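Side-chain contacts in polysaccharide deacetylase (Ammonifex degensii, PDB 4WCJ), which probably removes N-acetyl groups from poly-beta-1,6-N-acetyl-D-glucosamine as a zinc-dependent family 4 carbohydrate esterase: residues T96-D101 with G155-D160; F204-G209 with E217-Q222; Y42-P47 with E133-C138; S103-A108 with W140-E145. All coordinates share one frame; numbering follows the deposited sequence.

Contact 1: residues T96-D101 with G155-D160; sequences TFDDGD and GLHTYD. With ZN (zinc ion), chain B.
With chi1 at -159°, H157 swings its imidazole toward the end of strand 91-99, where D98 and D99 each hold CG beside the backbone N. These torsions bring D99 and H157 to the zinc ion and set D98 beside them. H157 NE2 binds the metal at 2.1 Å. D99 OD1 binds it at 2.2 Å and sits at the edge of the H157 ring, in its plane, 3.0 Å from H157 CD2. H162 and two waters complete the zinc shell. D98 is second-shell. Its carboxylate lies over one face of the H157 ring, near the rim, with D98 OD2 3.4 Å from H157 CE1. The same oxygen accepts a hydrogen bond from one zinc-bound water at 2.8 Å and makes a salt bridge to R245. The other zinc-bound water donates to D99 OD2 at 2.7 Å. H157 ND1 is hydrogen-bonded to A205 O, which fixes the ring with NE2 facing the metal. If D98 were an alanine, one zinc-bound water and R245 would probably lose their shared carboxylate partner. One aspartate and two histidines form the zinc site, as in family 4 esterases. The metal would polarise both waters, consistent with a hydrolytic centre.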
# COMPACT_ATOMS: atom_id res chain seq x y z
N THR A 96 -3.99 2.10 2.23
CA THR A 96 -2.64 1.52 2.22
C THR A 96 -1.56 2.56 2.53
O THR A 96 -1.72 3.76 2.24
CB THR A 96 -2.30 0.83 0.86
OG1 THR A 96 -1.94 1.82 -0.12
CG2 THR A 96 -3.45 -0.03 0.37
N PHE A 97 -0.47 2.08 3.11
CA PHE A 97 0.72 2.88 3.38
C PHE A 97 1.95 2.23 2.78
O PHE A 97 2.11 1.01 2.90
CB PHE A 97 0.94 3.06 4.88
CG PHE A 97 0.03 4.06 5.52
CD1 PHE A 97 -1.28 3.74 5.79
CD2 PHE A 97 0.50 5.32 5.84
CE1 PHE A 97 -2.12 4.67 6.38
CE2 PHE A 97 -0.33 6.25 6.43
CZ PHE A 97 -1.64 5.93 6.69
N ASP A 98 2.82 3.03 2.16
CA ASP A 98 4.11 2.55 1.63
C ASP A 98 5.31 3.01 2.44
O ASP A 98 5.38 4.17 2.80
CB ASP A 98 4.32 3.03 0.19
CG ASP A 98 3.51 2.26 -0.82
OD1 ASP A 98 2.69 1.40 -0.41
OD2 ASP A 98 3.68 2.53 -2.03
N ASP A 99 6.22 2.06 2.70
CA ASP A 99 7.64 2.21 3.10
C ASP A 99 7.93 1.62 4.49
O ASP A 99 8.77 0.72 4.61
CB ASP A 99 8.12 3.67 3.07
CG ASP A 99 8.20 4.21 1.66
OD1 ASP A 99 8.00 3.42 0.73
OD2 ASP A 99 8.46 5.42 1.48
N GLY A 100 7.27 2.12 5.52
CA GLY A 100 7.50 1.62 6.86
C GLY A 100 7.72 2.73 7.87
O GLY A 100 8.22 2.48 8.98
N ASP A 101 7.36 3.96 7.50
CA ASP A 101 7.66 5.11 8.35
C ASP A 101 7.09 4.96 9.77
O ASP A 101 5.99 4.46 9.95
CB ASP A 101 7.12 6.40 7.73
CG ASP A 101 7.71 7.63 8.37
OD1 ASP A 101 8.87 7.97 8.05
OD2 ASP A 101 7.03 8.27 9.20
N GLY A 155 2.33 -6.04 3.62
CA GLY A 155 2.74 -6.49 2.30
C GLY A 155 4.20 -6.12 2.08
O GLY A 155 4.81 -5.48 2.92
N LEU A 156 4.75 -6.55 0.94
CA LEU A 156 6.17 -6.30 0.66
C LEU A 156 6.35 -5.14 -0.33
O LEU A 156 5.62 -5.02 -1.31
CB LEU A 156 6.82 -7.58 0.12
CG LEU A 156 8.34 -7.55 -0.14
CD1 LEU A 156 9.13 -7.39 1.15
CD2 LEU A 156 8.78 -8.82 -0.88
N HIS A 157 7.35 -4.30 -0.05
CA HIS A 157 7.69 -3.11 -0.83
C HIS A 157 9.17 -3.25 -1.21
O HIS A 157 9.96 -2.34 -1.03
CB HIS A 157 7.42 -1.85 0.00
CG HIS A 157 7.24 -0.58 -0.79
ND1 HIS A 157 6.58 -0.52 -1.99
CD2 HIS A 157 7.61 0.70 -0.50
CE1 HIS A 157 6.56 0.72 -2.43
NE2 HIS A 157 7.18 1.49 -1.54
N THR A 158 9.50 -4.42 -1.76
CA THR A 158 10.88 -4.97 -1.88
C THR A 158 11.52 -5.20 -0.51
O THR A 158 11.03 -4.70 0.52
CB THR A 158 11.86 -4.08 -2.73
OG1 THR A 158 12.32 -2.95 -1.96
CG2 THR A 158 11.21 -3.61 -4.01
N TYR A 159 12.60 -5.98 -0.49
CA TYR A 159 13.44 -6.09 0.70
C TYR A 159 14.36 -4.86 0.85
O TYR A 159 14.36 -4.18 1.88
CB TYR A 159 14.30 -7.36 0.66
CG TYR A 159 15.19 -7.52 1.88
CD1 TYR A 159 14.70 -8.09 3.05
CD2 TYR A 159 16.52 -7.10 1.87
CE1 TYR A 159 15.50 -8.23 4.17
CE2 TYR A 159 17.32 -7.24 2.99
CZ TYR A 159 16.81 -7.81 4.13
OH TYR A 159 17.60 -7.95 5.25
N ASP A 160 15.15 -4.60 -0.18
CA ASP A 160 16.02 -3.42 -0.17
C ASP A 160 16.38 -3.00 -1.59
O ASP A 160 17.55 -2.95 -1.98
CB ASP A 160 17.29 -3.70 0.65
CG ASP A 160 18.13 -2.45 0.88
OD1 ASP A 160 17.58 -1.33 0.87
OD2 ASP A 160 19.36 -2.60 1.08
ZN ZN B . 7.78 3.54 -1.42
O HOH W 1 5.80 4.38 -2.26
O HOH W 2 7.99 5.76 -1.20

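Contact 2: residues F204-G209 with E217-Q222; sequences FAYPYG and EILRTQ
In a beta-alpha-beta unit, L219 of helix 213-221 packs on F204 and Y206 of segment 204-209. Its two methyl groups divide the work. L219 CD2 stands over the centre of the F204 ring, 3.9 Å from the centroid and 13° off the normal. This is a CH-pi contact. L219 CD1 lies over the same face, nearer the rim, 3.6 Å from F204 CD1. It also reaches Y206, at 3.7 Å from Y206 CZ and 3.4 Å from Y206 OH. The leucine thus wedges between two aromatic side chains. F204 has CG anti to the backbone N (chi1 -174°), which sends its ring from the strand toward the helix. Its chi2 of -85° then turns a face to the leucine.

The unit runs from strand 203-205 through helix 213-221 to strand 226-229, and the two strands pair in parallel. L219 points from the helix into the layer between it and the sheet. It also touches V227 on the second strand and T186 on the long helix 179-197.

Y206 is buried, and its hydroxyl is hydrogen-bonded to D216 and to T215, both on the same helix just before segment 217-222. The tyrosine thereby ties the loop after the strand to the helix. On the exposed side of the helix, R220 grips E217 side-on. R220 NE meets E217 OE1 at 3.1 Å, and R220 NH2 meets E217 OE2 at 3.0 Å in a salt bridge. Both oxygens lie near the guanidinium plane.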
# COMPACT_ATOMS: atom_id res chain seq x y z
N PHE A 204 1.99 -7.22 -2.88
CA PHE A 204 3.21 -6.49 -3.23
C PHE A 204 2.90 -5.13 -3.83
O PHE A 204 1.95 -4.99 -4.60
CB PHE A 204 4.05 -7.32 -4.22
CG PHE A 204 5.40 -6.71 -4.53
CD1 PHE A 204 5.55 -5.74 -5.52
CD2 PHE A 204 6.53 -7.15 -3.86
CE1 PHE A 204 6.78 -5.20 -5.80
CE2 PHE A 204 7.77 -6.61 -4.14
CZ PHE A 204 7.90 -5.64 -5.10
N ALA A 205 3.70 -4.13 -3.47
CA ALA A 205 3.59 -2.78 -4.05
C ALA A 205 4.92 -2.37 -4.65
O ALA A 205 5.96 -2.42 -3.99
CB ALA A 205 3.15 -1.77 -3.01
N TYR A 206 4.89 -1.95 -5.91
CA TYR A 206 6.09 -1.48 -6.60
C TYR A 206 6.53 -0.13 -6.06
O TYR A 206 5.74 0.82 -6.04
CB TYR A 206 5.85 -1.34 -8.10
CG TYR A 206 5.82 -2.63 -8.90
CD1 TYR A 206 6.93 -3.45 -8.98
CD2 TYR A 206 4.68 -3.00 -9.61
CE1 TYR A 206 6.91 -4.62 -9.72
CE2 TYR A 206 4.66 -4.16 -10.36
CZ TYR A 206 5.77 -4.97 -10.41
OH TYR A 206 5.75 -6.13 -11.16
N PRO A 207 7.80 -0.02 -5.64
CA PRO A 207 8.34 1.31 -5.38
C PRO A 207 8.29 2.14 -6.66
O PRO A 207 8.56 1.60 -7.75
CB PRO A 207 9.78 1.04 -4.94
CG PRO A 207 9.76 -0.39 -4.47
CD PRO A 207 8.78 -1.08 -5.37
N TYR A 208 7.89 3.40 -6.52
CA TYR A 208 7.75 4.37 -7.62
C TYR A 208 6.57 4.02 -8.52
O TYR A 208 6.28 4.73 -9.48
CB TYR A 208 9.06 4.49 -8.41
CG TYR A 208 10.25 4.70 -7.50
CD1 TYR A 208 10.43 5.90 -6.81
CD2 TYR A 208 11.18 3.69 -7.31
CE1 TYR A 208 11.51 6.08 -5.95
CE2 TYR A 208 12.26 3.86 -6.45
CZ TYR A 208 12.41 5.05 -5.78
OH TYR A 208 13.49 5.18 -4.95
N GLY A 209 5.87 2.93 -8.20
CA GLY A 209 4.53 2.72 -8.72
C GLY A 209 4.30 1.81 -9.91
O GLY A 209 3.15 1.55 -10.26
N GLU A 217 5.66 -11.21 -13.67
CA GLU A 217 5.72 -12.67 -13.74
C GLU A 217 6.52 -13.24 -12.58
O GLU A 217 6.16 -14.27 -12.02
CB GLU A 217 6.32 -13.11 -15.08
CG GLU A 217 6.57 -14.60 -15.19
CD GLU A 217 5.30 -15.43 -15.19
OE1 GLU A 217 4.20 -14.84 -15.22
OE2 GLU A 217 5.41 -16.67 -15.18
N ILE A 218 7.60 -12.56 -12.21
CA ILE A 218 8.38 -12.98 -11.07
C ILE A 218 7.49 -12.97 -9.83
O ILE A 218 7.46 -13.95 -9.06
CB ILE A 218 9.61 -12.08 -10.87
CG1 ILE A 218 10.63 -12.34 -11.98
CG2 ILE A 218 10.23 -12.32 -9.50
CD1 ILE A 218 11.75 -11.33 -12.01
N LEU A 219 6.74 -11.89 -9.64
CA LEU A 219 5.80 -11.84 -8.52
C LEU A 219 4.76 -12.96 -8.57
O LEU A 219 4.44 -13.57 -7.54
CB LEU A 219 5.09 -10.48 -8.48
CG LEU A 219 6.01 -9.29 -8.26
CD1 LEU A 219 5.23 -7.98 -8.33
CD2 LEU A 219 6.75 -9.42 -6.93
N ARG A 220 4.24 -13.25 -9.76
CA ARG A 220 3.22 -14.29 -9.87
C ARG A 220 3.79 -15.63 -9.46
O ARG A 220 3.18 -16.36 -8.67
CB ARG A 220 2.67 -14.38 -11.30
CG ARG A 220 1.44 -15.27 -11.42
CD ARG A 220 1.13 -15.61 -12.88
NE ARG A 220 2.19 -16.42 -13.47
CZ ARG A 220 2.25 -17.75 -13.38
NH1 ARG A 220 1.33 -18.43 -12.71
NH2 ARG A 220 3.25 -18.40 -13.96
N THR A 221 4.97 -15.96 -9.97
CA THR A 221 5.58 -17.26 -9.69
C THR A 221 6.02 -17.36 -8.24
O THR A 221 6.16 -18.46 -7.71
CB THR A 221 6.78 -17.56 -10.62
OG1 THR A 221 7.87 -16.68 -10.29
CG2 THR A 221 6.40 -17.38 -12.07
N GLN A 222 6.22 -16.22 -7.59
CA GLN A 222 6.56 -16.24 -6.17
C GLN A 222 5.33 -16.15 -5.28
O GLN A 222 5.43 -15.95 -4.07
CB GLN A 222 7.54 -15.12 -5.84
CG GLN A 222 8.94 -15.42 -6.32
CD GLN A 222 9.98 -14.50 -5.74
OE1 GLN A 222 9.83 -14.02 -4.62
NE2 GLN A 222 11.04 -14.25 -6.50

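Contact 3: residues Y42-P47 with E133-C138; sequences YHRVLP and EGFSMC
R44 is the first residue of segment 42-47 to meet F135. It runs extended from CG to NE and lays its guanidinium flat on the F135 ring. The planes are 8° apart, and R44 CZ stands 3.7 Å from the ring centroid, 19° off the normal. This is a stacked cation-pi pair. R44 CD adds a CH-pi contact over the same face, 4.2 Å from the F135 centroid. R44 NH2 hydrogen-bonds to R50 O, and R44 NH1 donates to a water at 3.3 Å. That water bonds weakly to E133 O. These bonds use N-H groups of the guanidinium while its face rests on the ring. V45 follows, and its backbone N is hydrogen-bonded to S103 OG. L46 then returns to F135, but at the ring edge, with L46 CD1 3.7 Å from F135 CE2. F135 is therefore met by a charge over a face and by a methyl group at its rim. Were this ring replaced by the methyl of an alanine, the R44 guanidinium is likely to turn more freely and a gap to open beside L46. The contact is partly exposed and lies near the zinc site. It joins two short strands, 44-45 and 135-136, which belong to separate small sheets. Strand 44-45 pairs with 52-53 and rests on helix 102-114, where R44 and L46 touch S103 and V45 touches A108.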
# COMPACT_ATOMS: atom_id res chain seq x y z
N TYR A 42 -0.92 6.25 1.08
CA TYR A 42 -0.29 7.22 1.97
C TYR A 42 1.16 6.81 2.26
O TYR A 42 1.55 5.67 2.00
CB TYR A 42 -1.05 7.34 3.30
CG TYR A 42 -2.47 7.85 3.22
CD1 TYR A 42 -2.74 9.21 3.27
CD2 TYR A 42 -3.54 6.96 3.14
CE1 TYR A 42 -4.04 9.68 3.22
CE2 TYR A 42 -4.84 7.43 3.08
CZ TYR A 42 -5.09 8.79 3.13
OH TYR A 42 -6.38 9.25 3.07
N HIS A 43 1.96 7.74 2.77
CA HIS A 43 3.32 7.43 3.20
C HIS A 43 3.53 7.81 4.65
O HIS A 43 3.72 6.95 5.52
CB HIS A 43 4.35 8.14 2.31
CG HIS A 43 4.49 7.53 0.96
ND1 HIS A 43 3.66 7.85 -0.09
CD2 HIS A 43 5.36 6.61 0.48
CE1 HIS A 43 4.01 7.15 -1.16
NE2 HIS A 43 5.04 6.39 -0.83
N ARG A 44 3.49 9.11 4.91
CA ARG A 44 3.76 9.62 6.25
C ARG A 44 2.60 10.43 6.79
O ARG A 44 1.90 11.10 6.04
CB ARG A 44 5.02 10.50 6.24
CG ARG A 44 6.25 9.76 5.77
CD ARG A 44 7.33 10.71 5.30
NE ARG A 44 8.42 9.98 4.66
CZ ARG A 44 9.15 10.46 3.66
NH1 ARG A 44 10.13 9.73 3.14
NH2 ARG A 44 8.91 11.68 3.19
N VAL A 45 2.43 10.35 8.09
CA VAL A 45 1.47 11.20 8.77
C VAL A 45 2.28 12.09 9.72
O VAL A 45 2.59 11.70 10.85
CB VAL A 45 0.41 10.38 9.50
CG1 VAL A 45 -0.57 11.30 10.19
CG2 VAL A 45 -0.31 9.49 8.50
N LEU A 46 2.64 13.26 9.21
CA LEU A 46 3.66 14.12 9.81
C LEU A 46 3.34 15.59 9.53
O LEU A 46 2.73 15.92 8.51
CB LEU A 46 5.04 13.77 9.26
CG LEU A 46 5.67 12.46 9.74
CD1 LEU A 46 7.00 12.23 9.06
CD2 LEU A 46 5.84 12.54 11.25
N PRO A 47 3.78 16.48 10.43
CA PRO A 47 3.38 17.89 10.31
C PRO A 47 4.26 18.77 9.40
O PRO A 47 3.80 19.84 9.00
CB PRO A 47 3.47 18.38 11.75
CG PRO A 47 4.61 17.59 12.32
CD PRO A 47 4.55 16.23 11.66
N GLU A 133 16.50 7.11 4.66
CA GLU A 133 16.39 8.38 3.94
C GLU A 133 15.98 9.51 4.88
O GLU A 133 15.23 10.42 4.49
CB GLU A 133 15.41 8.25 2.78
CG GLU A 133 15.76 7.07 1.88
CD GLU A 133 15.60 7.38 0.41
OE1 GLU A 133 14.44 7.54 -0.05
OE2 GLU A 133 16.63 7.46 -0.29
N GLY A 134 16.47 9.45 6.12
CA GLY A 134 16.27 10.53 7.07
C GLY A 134 15.13 10.33 8.05
O GLY A 134 14.92 11.16 8.94
N PHE A 135 14.39 9.24 7.90
CA PHE A 135 13.21 9.00 8.72
C PHE A 135 13.31 7.69 9.49
O PHE A 135 13.69 6.66 8.94
CB PHE A 135 11.94 8.95 7.86
CG PHE A 135 11.58 10.25 7.23
CD1 PHE A 135 12.23 10.68 6.08
CD2 PHE A 135 10.56 11.03 7.75
CE1 PHE A 135 11.88 11.88 5.47
CE2 PHE A 135 10.21 12.23 7.15
CZ PHE A 135 10.87 12.65 6.00
N SER A 136 12.94 7.73 10.77
CA SER A 136 12.84 6.49 11.53
C SER A 136 11.76 5.62 10.94
O SER A 136 10.69 6.11 10.56
CB SER A 136 12.53 6.76 13.00
OG SER A 136 13.54 7.56 13.57
N MET A 137 12.06 4.33 10.84
CA MET A 137 11.08 3.34 10.40
C MET A 137 10.48 2.67 11.62
O MET A 137 11.09 2.68 12.69
CB MET A 137 11.73 2.28 9.49
CG MET A 137 12.33 2.84 8.20
SD MET A 137 11.11 3.40 6.98
CE MET A 137 11.16 5.17 7.26
N CYS A 138 9.29 2.12 11.48
CA CYS A 138 8.74 1.25 12.51
C CYS A 138 9.73 0.15 12.83
O CYS A 138 10.49 -0.30 11.96
CB CYS A 138 7.42 0.62 12.05
SG CYS A 138 6.07 1.76 11.81
O HOH W 3 13.03 10.62 1.89

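Contact 4: residues S103-A108 with W140-E145; sequences SVYRHA and WEQIKE
Y105 carries this contact, using its ring for Q142 and its hydroxyl for E145. Q142 CG stands over the centre of the Y105 ring, 3.6 Å from the centroid and only 6° off the normal. It makes a CH-pi contact. The amide continues across the ring, with Q142 NE2 3.6 Å from Y105 CD2, and the amide and ring planes are 30° apart. E145 comes to the ring edge instead. Y105 OH donates to E145 OE2 at 2.7 Å, meeting that oxygen from above the carboxylate plane. The two flat groups stand steeply to each other, at 77°. E145 has CG anti to the backbone N and is extended beyond it, which carries the carboxylate as far as the hydroxyl. C138 also touches Y105.

Two waters widen the polar rim. One accepts from Q142 NE2 at 3.0 Å and donates weakly to Y105 OH. The other accepts from Q142 NE2 at 2.9 Å and from R106 NH1 at 3.1 Å. The remaining amide atom, Q142 OE1, is hydrogen-bonded to S139 N, just before helix 140-148. The glutamine is thus held at both ends of its amide while its methylene lies on the tyrosine.

In the second shell, the backbone around Y105 contains a wider pi-type turn, in which S103 O accepts from both H107 N and A108 N. The contact lies away from the zinc site. It joins helices 102-114 and 140-148 side by side, as outer helices pack in a beta/alpha barrel.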
# COMPACT_ATOMS: atom_id res chain seq x y z
N SER A 103 5.83 7.09 11.58
CA SER A 103 4.61 7.85 11.79
C SER A 103 3.37 7.01 11.52
O SER A 103 2.30 7.33 12.01
CB SER A 103 4.57 9.11 10.90
OG SER A 103 4.47 8.76 9.53
N VAL A 104 3.49 5.94 10.72
CA VAL A 104 2.35 5.04 10.56
C VAL A 104 1.97 4.45 11.92
O VAL A 104 0.79 4.33 12.24
CB VAL A 104 2.64 3.92 9.53
CG1 VAL A 104 1.43 2.99 9.38
CG2 VAL A 104 3.00 4.53 8.18
N TYR A 105 2.96 4.08 12.72
CA TYR A 105 2.70 3.57 14.06
C TYR A 105 2.29 4.67 15.03
O TYR A 105 1.29 4.55 15.74
CB TYR A 105 3.93 2.84 14.61
CG TYR A 105 3.78 2.37 16.04
CD1 TYR A 105 3.05 1.23 16.34
CD2 TYR A 105 4.37 3.07 17.08
CE1 TYR A 105 2.91 0.80 17.66
CE2 TYR A 105 4.24 2.64 18.40
CZ TYR A 105 3.52 1.51 18.68
OH TYR A 105 3.39 1.10 19.98
N ARG A 106 3.07 5.75 15.06
CA ARG A 106 2.91 6.78 16.08
C ARG A 106 1.67 7.65 15.87
O ARG A 106 1.03 8.07 16.84
CB ARG A 106 4.16 7.66 16.13
CG ARG A 106 4.17 8.69 17.24
CD ARG A 106 5.53 9.36 17.37
NE ARG A 106 6.58 8.41 17.75
CZ ARG A 106 7.81 8.76 18.09
NH1 ARG A 106 8.70 7.83 18.42
NH2 ARG A 106 8.16 10.04 18.12
N HIS A 107 1.30 7.89 14.62
CA HIS A 107 0.24 8.83 14.31
C HIS A 107 -0.93 8.25 13.50
O HIS A 107 -2.08 8.55 13.78
CB HIS A 107 0.82 10.04 13.56
CG HIS A 107 1.86 10.78 14.34
ND1 HIS A 107 1.67 11.21 15.63
CD2 HIS A 107 3.11 11.19 13.99
CE1 HIS A 107 2.75 11.85 16.05
NE2 HIS A 107 3.64 11.84 15.08
N ALA A 108 -0.64 7.46 12.47
CA ALA A 108 -1.71 6.90 11.66
C ALA A 108 -2.50 5.82 12.41
O ALA A 108 -3.74 5.82 12.41
CB ALA A 108 -1.15 6.33 10.35
N TRP A 140 10.16 -3.90 14.19
CA TRP A 140 9.36 -5.12 14.07
C TRP A 140 8.36 -5.25 15.22
O TRP A 140 7.24 -5.71 15.00
CB TRP A 140 10.27 -6.34 13.99
CG TRP A 140 10.90 -6.45 12.64
CD1 TRP A 140 12.22 -6.29 12.32
CD2 TRP A 140 10.22 -6.69 11.40
NE1 TRP A 140 12.40 -6.45 10.97
CE2 TRP A 140 11.19 -6.68 10.38
CE3 TRP A 140 8.88 -6.90 11.06
CZ2 TRP A 140 10.86 -6.91 9.04
CZ3 TRP A 140 8.55 -7.12 9.73
CH2 TRP A 140 9.55 -7.12 8.74
N GLU A 141 8.73 -4.83 16.43
CA GLU A 141 7.79 -4.88 17.55
C GLU A 141 6.57 -4.03 17.25
O GLU A 141 5.44 -4.41 17.56
CB GLU A 141 8.44 -4.40 18.85
CG GLU A 141 9.54 -5.28 19.37
CD GLU A 141 9.97 -4.89 20.77
OE1 GLU A 141 10.65 -5.70 21.43
OE2 GLU A 141 9.61 -3.77 21.21
N GLN A 142 6.80 -2.88 16.65
CA GLN A 142 5.73 -1.95 16.37
C GLN A 142 4.82 -2.46 15.26
O GLN A 142 3.60 -2.34 15.35
CB GLN A 142 6.30 -0.57 16.03
CG GLN A 142 6.76 0.20 17.27
CD GLN A 142 7.70 1.35 16.94
OE1 GLN A 142 8.31 1.37 15.87
NE2 GLN A 142 7.82 2.30 17.87
N ILE A 143 5.41 -3.05 14.22
CA ILE A 143 4.62 -3.67 13.15
C ILE A 143 3.79 -4.83 13.71
O ILE A 143 2.59 -4.95 13.43
CB ILE A 143 5.54 -4.16 12.02
CG1 ILE A 143 6.10 -2.95 11.25
CG2 ILE A 143 4.78 -5.09 11.07
CD1 ILE A 143 7.26 -3.29 10.36
N LYS A 144 4.43 -5.67 14.52
CA LYS A 144 3.75 -6.80 15.15
C LYS A 144 2.56 -6.35 15.99
O LYS A 144 1.51 -6.99 15.97
CB LYS A 144 4.73 -7.60 16.02
CG LYS A 144 5.70 -8.45 15.22
CD LYS A 144 6.77 -9.07 16.10
CE LYS A 144 7.80 -9.81 15.26
NZ LYS A 144 8.81 -10.51 16.10
N GLU A 145 2.71 -5.24 16.71
CA GLU A 145 1.63 -4.75 17.56
C GLU A 145 0.45 -4.32 16.68
O GLU A 145 -0.72 -4.55 17.02
CB GLU A 145 2.11 -3.59 18.43
CG GLU A 145 1.00 -2.86 19.15
CD GLU A 145 1.49 -1.68 19.97
OE1 GLU A 145 0.64 -0.92 20.48
OE2 GLU A 145 2.73 -1.52 20.12
O HOH W 4 6.66 1.43 20.55
O HOH W 5 9.00 4.78 18.84

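In the fold
Contacts 1 and 2 are buried, while contacts 3 and 4 lie at the surface. Contact 1 is polar and built on metal bonds. Contact 2 is apolar packing behind it, and the two are joined where H157 ND1 meets A205 O. Both reach the main parallel sheet. Contact 3 flanks the metal site and relies on a cation-pi stack. It touches contact 1 through G100 O and C138 N. Contact 4 mixes ring packing with charge and water on the outer helices. Its helix 102-114 follows the strand of contact 1 and meets contact 3 where S103 OG bonds to V45 N. Contacts 2 and 4 do not touch, their centres being about 24 Å apart.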